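Homoserine dehydrogenase (Thermoplasma acidophilum, PDB 3ING) probably catalyses the NADP-dependent interconversion of aspartate semialdehyde and homoserine, a step on the way to threonine and methionine. Local coordinates at residues Gly169-Ala183 and Gly239-Thr253. Sequence-based numbering, arbitrary orientation.
Sequences GIVSSTINYVIRNMA and GVDERSYNANDRLVT. With EDO (1,2-ethanediol), chain F.
Leu-251 O is gripped twice: Asn-176 ND2 donates to it at 3.0 Å, in the carbonyl plane on a lone pair, and a water that also joins Val-171 N and Thr-253 OG1, itself bonded to Ser-266 OG, donates at 2.9 Å. The amide of Asn-176 completes a pair of bonds by accepting Leu-251 N at OD1 (2.8 Å), while ND2 also reaches back to Ser-172 O. Asparagine, donor and acceptor in one flat group, thus serves Leu-251 beyond the end of strand 164-170, whose Gly-169 pairs with Thr-253. One turn on, the guanidinium of Arg-180 lies flat on that of Arg-250, planes 13° apart and centres 3.6 Å. Bent at chi2 (-74°), Arg-250 turns NH1 back to Ala-247 O and Asp-249 O, whereas Arg-180 NH1 bonds Ile-280 O; these carbonyls probably ease the like charges. A leucine in place of Arg-250 would probably leave the carbonyls of Ala-247 and Asp-249 without this donor and Arg-180 without its stacking partner. Branched Ile-179 sets CG2 over the Tyr-245 ring, 4.2 Å from its centroid. Val-171 touches Lys-217, the predicted proton donor, on helix 212-226. Helix 173-183 packs nearly antiparallel to strand 249-253 of the domain's antiparallel sheet, where strand 249-258 lies between strands 164-170 and 261-270.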
loop_
_atom_site.group_PDB
_atom_site.type_symbol
_atom_site.label_atom_id
_atom_site.label_comp_id
_atom_site.label_asym_id
_atom_site.label_seq_id
_atom_site.Cartn_x
_atom_site.Cartn_y
_atom_site.Cartn_z
ATOM N N GLY A 169 4.590 12.197 8.725
ATOM C CA GLY A 169 5.690 11.376 8.279
ATOM C C GLY A 169 7.009 12.050 8.190
ATOM O O GLY A 169 7.093 13.267 8.262
ATOM N N ILE A 170 8.054 11.218 8.128
ATOM C CA ILE A 170 9.406 11.645 7.779
ATOM C C ILE A 170 9.523 11.375 6.293
ATOM O O ILE A 170 9.689 10.223 5.875
ATOM C CB ILE A 170 10.468 10.839 8.592
ATOM C CG1 ILE A 170 10.371 11.203 10.094
ATOM C CG2 ILE A 170 11.870 11.088 8.089
ATOM C CD1 ILE A 170 11.159 10.240 11.008
ATOM N N VAL A 171 9.350 12.422 5.478
ATOM C CA VAL A 171 9.242 12.257 4.034
ATOM C C VAL A 171 10.301 13.004 3.241
ATOM O O VAL A 171 10.387 12.816 2.060
ATOM C CB VAL A 171 7.808 12.692 3.546
ATOM C CG1 VAL A 171 6.698 11.814 4.172
ATOM C CG2 VAL A 171 7.533 14.181 3.798
ATOM N N SER A 172 11.095 13.861 3.882
ATOM C CA SER A 172 12.157 14.637 3.199
ATOM C C SER A 172 13.456 14.061 3.774
ATOM O O SER A 172 13.749 14.232 4.943
ATOM C CB SER A 172 12.006 16.151 3.464
ATOM O OG SER A 172 12.963 16.965 2.765
ATOM N N SER A 173 14.206 13.369 2.925
ATOM C CA SER A 173 15.389 12.624 3.350
ATOM C C SER A 173 16.526 13.482 3.864
ATOM O O SER A 173 16.836 13.473 5.081
ATOM C CB SER A 173 15.913 11.781 2.199
ATOM O OG SER A 173 15.014 10.762 1.846
ATOM N N THR A 174 17.131 14.243 2.951
ATOM C CA THR A 174 18.389 14.953 3.257
ATOM C C THR A 174 18.334 15.800 4.538
ATOM O O THR A 174 19.242 15.713 5.382
ATOM C CB THR A 174 18.905 15.751 2.039
ATOM O OG1 THR A 174 19.184 14.837 0.996
ATOM C CG2 THR A 174 20.217 16.563 2.382
ATOM N N ILE A 175 17.264 16.569 4.729
ATOM C CA ILE A 175 17.163 17.402 5.954
ATOM C C ILE A 175 17.153 16.515 7.188
ATOM O O ILE A 175 17.770 16.823 8.196
ATOM C CB ILE A 175 15.938 18.375 5.908
ATOM C CG1 ILE A 175 16.004 19.398 7.059
ATOM C CG2 ILE A 175 14.611 17.606 5.835
ATOM C CD1 ILE A 175 15.166 20.673 6.854
ATOM N N ASN A 176 16.502 15.365 7.102
ATOM C CA ASN A 176 16.433 14.485 8.243
ATOM C C ASN A 176 17.772 13.788 8.533
ATOM O O ASN A 176 18.201 13.657 9.672
ATOM C CB ASN A 176 15.277 13.502 8.073
ATOM C CG ASN A 176 14.009 14.023 8.686
ATOM O OD1 ASN A 176 13.902 14.096 9.919
ATOM N ND2 ASN A 176 13.043 14.438 7.838
ATOM N N TYR A 177 18.440 13.383 7.465
ATOM C CA TYR A 177 19.742 12.753 7.527
ATOM C C TYR A 177 20.706 13.734 8.138
ATOM O O TYR A 177 21.543 13.383 9.016
ATOM C CB TYR A 177 20.150 12.398 6.092
ATOM C CG TYR A 177 21.360 11.527 5.922
ATOM C CD1 TYR A 177 21.326 10.199 6.288
ATOM C CD2 TYR A 177 22.521 12.011 5.329
ATOM C CE1 TYR A 177 22.429 9.372 6.112
ATOM C CE2 TYR A 177 23.622 11.198 5.152
ATOM C CZ TYR A 177 23.562 9.872 5.541
ATOM O OH TYR A 177 24.607 8.998 5.348
ATOM N N VAL A 178 20.607 14.987 7.690
ATOM C CA VAL A 178 21.492 16.064 8.214
ATOM C C VAL A 178 21.280 16.280 9.694
ATOM O O VAL A 178 22.213 16.294 10.461
ATOM C CB VAL A 178 21.287 17.415 7.469
ATOM C CG1 VAL A 178 21.844 18.578 8.268
ATOM C CG2 VAL A 178 21.934 17.348 6.064
ATOM N N ILE A 179 20.039 16.464 10.106
ATOM C CA ILE A 179 19.714 16.665 11.527
ATOM C C ILE A 179 20.207 15.483 12.361
ATOM O O ILE A 179 20.865 15.653 13.376
ATOM C CB ILE A 179 18.160 16.843 11.691
ATOM C CG1 ILE A 179 17.709 18.191 11.114
ATOM C CG2 ILE A 179 17.732 16.741 13.143
ATOM C CD1 ILE A 179 16.188 18.324 11.006
ATOM N N ARG A 180 19.906 14.264 11.921
ATOM C CA ARG A 180 20.305 13.090 12.714
ATOM C C ARG A 180 21.820 12.922 12.850
ATOM O O ARG A 180 22.333 12.552 13.912
ATOM C CB ARG A 180 19.674 11.838 12.132
ATOM C CG ARG A 180 18.167 11.873 12.267
ATOM C CD ARG A 180 17.520 10.637 11.728
ATOM N NE ARG A 180 17.863 9.457 12.508
ATOM C CZ ARG A 180 17.293 8.262 12.369
ATOM N NH1 ARG A 180 16.339 8.061 11.486
ATOM N NH2 ARG A 180 17.677 7.273 13.142
ATOM N N ASN A 181 22.526 13.165 11.758
ATOM C CA ASN A 181 23.954 13.033 11.737
ATOM C C ASN A 181 24.646 14.181 12.465
ATOM O O ASN A 181 25.654 13.990 13.123
ATOM C CB ASN A 181 24.441 12.903 10.295
ATOM C CG ASN A 181 24.296 11.509 9.783
ATOM O OD1 ASN A 181 25.196 10.702 9.960
ATOM N ND2 ASN A 181 23.120 11.170 9.262
HETATM N N MSE A 182 24.142 15.392 12.308
HETATM C CA MSE A 182 24.689 16.494 13.081
HETATM C C MSE A 182 24.434 16.298 14.592
HETATM O O MSE A 182 25.257 16.715 15.421
HETATM C CB MSE A 182 24.154 17.829 12.563
HETATM C CG MSE A 182 24.789 18.144 11.202
HETATM SE SE MSE A 182 24.513 19.945 10.686
HETATM C CE MSE A 182 25.723 20.691 11.889
ATOM N N ALA A 183 23.319 15.658 14.956
ATOM C CA ALA A 183 23.074 15.337 16.363
ATOM C C ALA A 183 24.215 14.444 16.861
ATOM O O ALA A 183 24.571 14.532 18.010
ATOM C CB ALA A 183 21.713 14.656 16.576
ATOM N N GLY A 239 13.729 25.088 8.208
ATOM C CA GLY A 239 14.943 24.466 7.687
ATOM C C GLY A 239 15.814 24.116 8.859
ATOM O O GLY A 239 15.380 24.158 9.995
ATOM N N VAL A 240 17.061 23.776 8.578
ATOM C CA VAL A 240 18.030 23.489 9.620
ATOM C C VAL A 240 18.544 24.830 10.148
ATOM O O VAL A 240 18.599 25.793 9.412
ATOM C CB VAL A 240 19.183 22.648 9.050
ATOM C CG1 VAL A 240 18.645 21.333 8.460
ATOM C CG2 VAL A 240 19.867 23.396 7.952
ATOM N N ASP A 241 18.871 24.918 11.426
ATOM C CA ASP A 241 19.428 26.147 11.961
ATOM C C ASP A 241 20.632 25.794 12.816
ATOM O O ASP A 241 21.082 24.648 12.831
ATOM C CB ASP A 241 18.375 26.922 12.758
ATOM C CG ASP A 241 17.756 26.095 13.867
ATOM O OD1 ASP A 241 18.433 25.220 14.454
ATOM O OD2 ASP A 241 16.572 26.336 14.156
ATOM N N GLU A 242 21.145 26.765 13.552
ATOM C CA GLU A 242 22.415 26.560 14.255
ATOM C C GLU A 242 22.264 25.859 15.614
ATOM O O GLU A 242 23.217 25.765 16.385
ATOM C CB GLU A 242 23.177 27.903 14.334
ATOM C CG GLU A 242 23.659 28.351 12.938
ATOM C CD GLU A 242 24.473 29.656 12.909
ATOM O OE1 GLU A 242 24.664 30.302 13.976
ATOM O OE2 GLU A 242 24.934 30.030 11.796
ATOM N N ARG A 243 21.104 25.297 15.890
ATOM C CA ARG A 243 20.913 24.672 17.177
ATOM C C ARG A 243 21.746 23.385 17.367
ATOM O O ARG A 243 22.335 22.821 16.440
ATOM C CB ARG A 243 19.431 24.361 17.390
ATOM C CG ARG A 243 18.998 22.958 16.962
ATOM C CD ARG A 243 17.512 22.773 17.187
ATOM N NE ARG A 243 16.742 23.569 16.238
ATOM C CZ ARG A 243 15.419 23.696 16.277
ATOM N NH1 ARG A 243 14.707 23.072 17.223
ATOM N NH2 ARG A 243 14.802 24.448 15.362
ATOM N N SER A 244 21.818 22.931 18.602
ATOM C CA SER A 244 22.391 21.636 18.847
ATOM C C SER A 244 21.213 20.670 18.796
ATOM O O SER A 244 20.306 20.766 19.633
ATOM C CB SER A 244 23.060 21.591 20.204
ATOM O OG SER A 244 23.507 20.271 20.476
ATOM N N TYR A 245 21.209 19.748 17.835
ATOM C CA TYR A 245 20.070 18.830 17.717
ATOM C C TYR A 245 20.124 17.656 18.695
ATOM O O TYR A 245 21.192 17.184 19.041
ATOM C CB TYR A 245 19.942 18.326 16.267
ATOM C CG TYR A 245 19.525 19.429 15.325
ATOM C CD1 TYR A 245 18.230 19.885 15.323
ATOM C CD2 TYR A 245 20.428 20.035 14.482
ATOM C CE1 TYR A 245 17.830 20.887 14.490
ATOM C CE2 TYR A 245 20.043 21.061 13.643
ATOM C CZ TYR A 245 18.737 21.482 13.649
ATOM O OH TYR A 245 18.320 22.529 12.813
ATOM N N ASN A 246 18.952 17.211 19.133
ATOM C CA ASN A 246 18.806 16.034 19.953
ATOM C C ASN A 246 18.693 14.764 19.113
ATOM O O ASN A 246 18.292 14.814 17.952
ATOM C CB ASN A 246 17.537 16.124 20.797
ATOM C CG ASN A 246 17.393 17.458 21.513
ATOM O OD1 ASN A 246 16.363 18.139 21.375
ATOM N ND2 ASN A 246 18.421 17.845 22.272
ATOM N N ALA A 247 19.011 13.623 19.730
ATOM C CA ALA A 247 18.979 12.322 19.057
ATOM C C ALA A 247 17.579 11.971 18.555
ATOM O O ALA A 247 17.429 11.234 17.587
ATOM C CB ALA A 247 19.484 11.228 20.002
ATOM N N ASN A 248 16.552 12.509 19.212
ATOM C CA ASN A 248 15.173 12.242 18.821
ATOM C C ASN A 248 14.489 13.343 17.977
ATOM O O ASN A 248 13.293 13.279 17.721
ATOM C CB ASN A 248 14.330 11.880 20.056
ATOM C CG ASN A 248 14.208 13.009 21.050
ATOM O OD1 ASN A 248 15.106 13.849 21.165
ATOM N ND2 ASN A 248 13.094 13.024 21.807
ATOM N N ASP A 249 15.272 14.285 17.457
ATOM C CA ASP A 249 14.737 15.329 16.591
ATOM C C ASP A 249 14.640 14.825 15.147
ATOM O O ASP A 249 15.599 14.236 14.605
ATOM C CB ASP A 249 15.629 16.587 16.575
ATOM C CG ASP A 249 15.613 17.357 17.887
ATOM O OD1 ASP A 249 14.663 17.229 18.679
ATOM O OD2 ASP A 249 16.580 18.101 18.111
ATOM N N ARG A 250 13.487 15.098 14.555
ATOM C CA ARG A 250 13.176 14.788 13.176
ATOM C C ARG A 250 12.375 15.940 12.571
ATOM O O ARG A 250 11.619 16.650 13.280
ATOM C CB ARG A 250 12.350 13.525 13.085
ATOM C CG ARG A 250 12.940 12.282 13.729
ATOM C CD ARG A 250 14.090 11.695 12.936
ATOM N NE ARG A 250 14.459 10.419 13.545
ATOM C CZ ARG A 250 15.260 10.297 14.588
ATOM N NH1 ARG A 250 15.808 11.358 15.166
ATOM N NH2 ARG A 250 15.554 9.105 15.040
ATOM N N LEU A 251 12.540 16.122 11.261
ATOM C CA LEU A 251 11.744 17.078 10.501
ATOM C C LEU A 251 10.505 16.309 10.027
ATOM O O LEU A 251 10.543 15.495 9.094
ATOM C CB LEU A 251 12.555 17.681 9.344
ATOM C CG LEU A 251 11.955 18.855 8.545
ATOM C CD1 LEU A 251 10.863 18.428 7.577
ATOM C CD2 LEU A 251 11.456 19.984 9.491
ATOM N N VAL A 252 9.398 16.569 10.697
ATOM C CA VAL A 252 8.154 15.859 10.450
ATOM C C VAL A 252 7.187 16.735 9.670
ATOM O O VAL A 252 6.994 17.909 9.983
ATOM C CB VAL A 252 7.483 15.451 11.801
ATOM C CG1 VAL A 252 6.133 14.773 11.578
ATOM C CG2 VAL A 252 8.442 14.517 12.634
ATOM N N THR A 253 6.600 16.142 8.646
ATOM C CA THR A 253 5.613 16.784 7.805
ATOM C C THR A 253 4.238 16.248 8.199
ATOM O O THR A 253 3.988 15.016 8.147
ATOM C CB THR A 253 5.868 16.518 6.317
ATOM O OG1 THR A 253 7.154 17.025 5.940
ATOM C CG2 THR A 253 4.798 17.205 5.441
HETATM C C1 EDO F . 15.559 9.756 8.214
HETATM O O1 EDO F . 15.740 8.491 8.868
HETATM C C2 EDO F . 16.808 10.173 7.434
HETATM O O2 EDO F . 16.692 9.765 6.062
HETATM O O HOH W 1 9.364 15.232 6.431
#